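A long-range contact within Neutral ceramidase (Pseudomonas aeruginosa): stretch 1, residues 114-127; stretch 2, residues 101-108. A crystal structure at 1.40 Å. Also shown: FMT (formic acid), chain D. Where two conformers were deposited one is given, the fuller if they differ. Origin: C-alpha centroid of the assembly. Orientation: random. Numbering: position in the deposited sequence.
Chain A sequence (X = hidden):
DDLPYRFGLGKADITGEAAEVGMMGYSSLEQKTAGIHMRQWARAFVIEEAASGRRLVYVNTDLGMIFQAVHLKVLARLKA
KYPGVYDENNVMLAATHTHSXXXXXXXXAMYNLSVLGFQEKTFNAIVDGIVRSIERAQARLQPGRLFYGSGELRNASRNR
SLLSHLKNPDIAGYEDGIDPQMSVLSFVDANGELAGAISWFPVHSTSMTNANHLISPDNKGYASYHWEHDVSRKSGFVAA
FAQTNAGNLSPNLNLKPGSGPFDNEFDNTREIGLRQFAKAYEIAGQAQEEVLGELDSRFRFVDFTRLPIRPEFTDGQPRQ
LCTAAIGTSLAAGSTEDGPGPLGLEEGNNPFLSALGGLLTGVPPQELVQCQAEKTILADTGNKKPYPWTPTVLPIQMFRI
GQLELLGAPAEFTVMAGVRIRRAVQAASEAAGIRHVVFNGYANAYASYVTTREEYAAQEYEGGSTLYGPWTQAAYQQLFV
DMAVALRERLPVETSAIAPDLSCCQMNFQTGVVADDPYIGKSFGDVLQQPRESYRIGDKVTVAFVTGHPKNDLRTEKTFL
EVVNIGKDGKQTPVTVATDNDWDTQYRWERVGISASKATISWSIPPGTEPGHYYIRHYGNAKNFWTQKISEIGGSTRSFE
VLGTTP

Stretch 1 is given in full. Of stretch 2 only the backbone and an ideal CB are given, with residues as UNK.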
# COMPACT_ATOMS: atom_id res chain seq x y z
N SER A 114 8.97 -12.73 9.02
CA SER A 114 7.98 -13.81 8.81
C SER A 114 8.01 -14.37 7.38
O SER A 114 7.46 -15.44 7.09
CB SER A 114 6.57 -13.30 9.10
OG SER A 114 6.26 -12.27 8.18
N VAL A 115 8.64 -13.62 6.47
CA VAL A 115 8.75 -13.99 5.05
C VAL A 115 10.00 -14.86 4.81
O VAL A 115 10.19 -15.39 3.69
CB VAL A 115 8.83 -12.71 4.16
CG1 VAL A 115 8.56 -13.05 2.71
CG2 VAL A 115 7.83 -11.61 4.64
N LEU A 116 10.84 -14.98 5.85
CA LEU A 116 12.10 -15.73 5.83
C LEU A 116 13.19 -15.02 5.01
O LEU A 116 14.15 -15.66 4.58
CB LEU A 116 11.91 -17.15 5.27
CG LEU A 116 10.83 -18.04 5.89
CD1 LEU A 116 10.71 -19.35 5.14
CD2 LEU A 116 11.14 -18.27 7.38
N GLY A 117 13.04 -13.71 4.83
CA GLY A 117 14.08 -12.89 4.20
C GLY A 117 13.58 -12.13 2.97
O GLY A 117 12.38 -11.96 2.75
N PHE A 118 14.55 -11.71 2.15
CA PHE A 118 14.33 -10.86 1.00
C PHE A 118 13.85 -11.67 -0.20
O PHE A 118 14.46 -12.69 -0.55
CB PHE A 118 15.66 -10.20 0.66
CG PHE A 118 15.59 -9.26 -0.48
CD1 PHE A 118 16.28 -9.54 -1.67
CD2 PHE A 118 14.84 -8.11 -0.37
CE1 PHE A 118 16.22 -8.65 -2.73
CE2 PHE A 118 14.77 -7.22 -1.41
CZ PHE A 118 15.45 -7.49 -2.61
N GLN A 119 12.80 -11.20 -0.87
CA GLN A 119 12.23 -11.89 -2.00
C GLN A 119 12.45 -11.01 -3.24
O GLN A 119 11.66 -10.11 -3.56
CB GLN A 119 10.74 -12.19 -1.78
CG GLN A 119 10.44 -12.95 -0.46
CD GLN A 119 11.35 -14.17 -0.21
OE1 GLN A 119 11.94 -14.32 0.90
NE2 GLN A 119 11.47 -15.04 -1.20
N GLU A 120 13.55 -11.29 -3.94
CA GLU A 120 13.97 -10.39 -5.02
C GLU A 120 12.93 -10.22 -6.14
O GLU A 120 12.78 -9.12 -6.66
CB GLU A 120 15.35 -10.79 -5.56
CG GLU A 120 15.95 -9.85 -6.59
CD GLU A 120 17.44 -10.05 -6.74
OE1 GLU A 120 18.20 -9.06 -6.59
OE2 GLU A 120 17.86 -11.21 -6.99
N LYS A 121 12.19 -11.28 -6.51
CA LYS A 121 11.25 -11.15 -7.63
C LYS A 121 10.10 -10.19 -7.29
O LYS A 121 9.62 -9.43 -8.14
CB LYS A 121 10.68 -12.53 -7.99
CG LYS A 121 10.06 -12.58 -9.38
CD LYS A 121 9.89 -14.04 -9.87
CE LYS A 121 9.46 -14.07 -11.33
NZ LYS A 121 10.62 -13.83 -12.25
N THR A 122 9.62 -10.25 -6.05
CA THR A 122 8.55 -9.36 -5.61
C THR A 122 9.08 -7.92 -5.49
O THR A 122 8.44 -6.95 -6.00
CB THR A 122 7.98 -9.88 -4.29
OG1 THR A 122 7.25 -11.09 -4.54
CG2 THR A 122 7.06 -8.85 -3.59
N PHE A 123 10.26 -7.79 -4.89
CA PHE A 123 10.91 -6.46 -4.81
C PHE A 123 11.06 -5.83 -6.21
O PHE A 123 10.66 -4.68 -6.44
CB PHE A 123 12.28 -6.57 -4.10
CG PHE A 123 13.08 -5.30 -4.13
CD1 PHE A 123 14.03 -5.08 -5.15
CD2 PHE A 123 12.91 -4.32 -3.14
CE1 PHE A 123 14.77 -3.89 -5.19
CE2 PHE A 123 13.64 -3.11 -3.19
CZ PHE A 123 14.57 -2.91 -4.20
N ASN A 124 11.62 -6.59 -7.13
CA ASN A 124 11.86 -6.06 -8.45
C ASN A 124 10.56 -5.67 -9.16
O ASN A 124 10.54 -4.66 -9.89
CB ASN A 124 12.62 -7.06 -9.32
CG ASN A 124 14.08 -7.28 -8.91
OD1 ASN A 124 14.70 -8.30 -9.31
ND2 ASN A 124 14.66 -6.34 -8.21
N ALA A 125 9.49 -6.45 -8.99
CA ALA A 125 8.19 -6.12 -9.63
C ALA A 125 7.63 -4.81 -9.09
O ALA A 125 6.98 -4.05 -9.84
CB ALA A 125 7.18 -7.23 -9.40
N ILE A 126 7.84 -4.58 -7.79
CA ILE A 126 7.35 -3.37 -7.14
C ILE A 126 8.09 -2.14 -7.68
O ILE A 126 7.47 -1.16 -8.14
CB ILE A 126 7.42 -3.48 -5.61
CG1 ILE A 126 6.41 -4.54 -5.14
CG2 ILE A 126 7.22 -2.14 -4.93
CD1 ILE A 126 6.60 -4.97 -3.68
N VAL A 127 9.42 -2.22 -7.71
CA VAL A 127 10.23 -1.13 -8.23
C VAL A 127 9.86 -0.84 -9.67
O VAL A 127 9.59 0.30 -10.08
CB VAL A 127 11.73 -1.44 -8.14
CG1 VAL A 127 12.58 -0.40 -8.93
CG2 VAL A 127 12.14 -1.51 -6.65
N UNK A 101 -0.59 -8.52 0.56
CA UNK A 101 0.38 -8.71 -0.54
C UNK A 101 1.57 -9.56 -0.09
O UNK A 101 1.83 -9.69 1.10
CB UNK A 101 0.88 -7.36 -1.05
N UNK A 102 2.29 -10.13 -1.06
CA UNK A 102 3.53 -10.87 -0.77
C UNK A 102 4.59 -9.95 -0.15
O UNK A 102 4.75 -8.81 -0.58
CB UNK A 102 4.08 -11.51 -2.05
N UNK A 103 5.29 -10.46 0.86
CA UNK A 103 6.34 -9.69 1.54
C UNK A 103 7.73 -9.91 0.98
O UNK A 103 7.91 -10.51 -0.10
CB UNK A 103 6.35 -10.04 3.03
N UNK A 104 8.73 -9.41 1.71
CA UNK A 104 10.13 -9.62 1.36
C UNK A 104 10.74 -8.50 0.54
O UNK A 104 11.73 -8.71 -0.18
CB UNK A 104 10.27 -10.93 0.59
N UNK A 105 10.17 -7.31 0.61
CA UNK A 105 10.66 -6.21 -0.19
C UNK A 105 11.26 -5.05 0.60
O UNK A 105 11.47 -3.94 0.06
CB UNK A 105 9.51 -5.68 -1.06
N UNK A 106 11.58 -5.32 1.87
CA UNK A 106 12.42 -4.44 2.67
C UNK A 106 13.85 -4.92 2.59
O UNK A 106 14.09 -6.08 2.25
CB UNK A 106 11.95 -4.39 4.12
N UNK A 107 14.79 -4.05 2.96
CA UNK A 107 16.15 -4.51 3.21
C UNK A 107 16.49 -4.61 4.70
O UNK A 107 17.59 -5.04 5.05
CB UNK A 107 17.14 -3.57 2.52
N UNK A 108 15.53 -4.25 5.56
CA UNK A 108 15.67 -4.35 7.02
C UNK A 108 15.06 -5.62 7.55
O UNK A 108 13.91 -5.96 7.26
CB UNK A 108 15.02 -3.15 7.71
C FMT D . 12.22 0.20 5.72
O1 FMT D . 11.87 1.28 5.19
O2 FMT D . 12.81 -0.72 5.11

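Position 101 lies beyond the reach of stretch 1, with no atom of it within 5.5 Å of the ideal CB, so the contact sets no rule; the residue is Gly101. At 102 the bond points sideways, and the CB would sit 4.1 Å from Thr122 OG1. Phi of -62° and psi of 139° admit many small or medium residues, proline included. Pro102 is deposited, its carbonyl O 3.8 Å from Thr122 CG2.

At 103 the visible atoms are stricter. An ideal CB would come within 2.7 Å of Val115 CG2, a clash, so the position calls for no side chain at all. Gly103 lets Val115 pack directly on the main chain, with Val115 CG1 3.7 Å from Gly103 C.

Position 104 is stricter still. Its positive phi, 95°, with psi 22°, would jam a CB against the preceding carbonyl, and that CB, aimed toward stretch 1, would lie 2.3 Å from Gln119 CG and 3.2 Å from Gly117 O. Two independent arguments thus converge on glycine, and Gly104 it is. Gly104 also contributes its carbonyl: Gln119 N donates to Gly104 O at 2.8 Å and a nearly straight 174°, where Gln119 holds the N-cap position, right before the helix. Phe118 CA adds a CA-H...O contact to the same Gly104 O at 3.6 Å.

At 105 the CB points sideways, 4.0 Å from Ile126 CD1 and 4.1 Å from Phe123 CA. Thr122 CG2 and Ile126 CD1 offer an apolar surface along the helix, suited to leucine, methionine or an aromatic. Phe105 takes chi1 of 58° (p), which brings one ring face under Ile126: the CD1 methyl stands 3.6 Å from the ring centroid, 15° off the normal, a CH-pi contact. Its CB also packs 4.0 Å from Phe123 CB.

Position 106 points away, so stretch 1 leaves it free and many side chains would suit; a small polar one could also reach the bound formic acid, which probably comes from the crystallisation liquor. Ser106 OG donates to FMT O2 at 2.9 Å and accepts from the backbone N of 108, also at 2.9 Å.

At 107 the bond runs sideways and the CB meets nothing, yet a long side chain could reach the rings of Phe118 and Phe123; a flat or aromatic group would suit. His107, chi1 -78° (m), turns its ring edge toward the Phe118 face, centroids 4.9 Å apart, and lies near parallel to Phe123 but slid aside.

Position 108 is out of reach and unconstrained by stretch 1. It is Tyr108, whose ring edge meets the formic acid.

Stretch 2 101-108: GPGGFSHY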
# COMPACT_ATOMS: atom_id res chain seq x y z
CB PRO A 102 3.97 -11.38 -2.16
CG PRO A 102 3.34 -10.44 -3.13
CD PRO A 102 2.01 -10.05 -2.51
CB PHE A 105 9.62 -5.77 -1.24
CG PHE A 105 8.29 -5.34 -0.66
CD1 PHE A 105 7.32 -6.27 -0.33
CD2 PHE A 105 8.01 -3.98 -0.47
CE1 PHE A 105 6.07 -5.86 0.20
CE2 PHE A 105 6.77 -3.56 0.03
CZ PHE A 105 5.81 -4.49 0.38
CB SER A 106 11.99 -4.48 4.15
OG SER A 106 12.75 -3.58 4.95
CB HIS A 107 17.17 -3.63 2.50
CG HIS A 107 17.28 -3.91 1.02
ND1 HIS A 107 18.06 -3.17 0.16
CD2 HIS A 107 16.69 -4.87 0.27
CE1 HIS A 107 17.94 -3.65 -1.06
NE2 HIS A 107 17.13 -4.69 -1.03
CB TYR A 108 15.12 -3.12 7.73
CG TYR A 108 16.07 -1.99 7.56
CD1 TYR A 108 17.24 -1.91 8.34
CD2 TYR A 108 15.85 -1.00 6.59
CE1 TYR A 108 18.13 -0.90 8.14
CE2 TYR A 108 16.77 0.01 6.40
CZ TYR A 108 17.90 0.07 7.18
OH TYR A 108 18.85 1.05 7.02
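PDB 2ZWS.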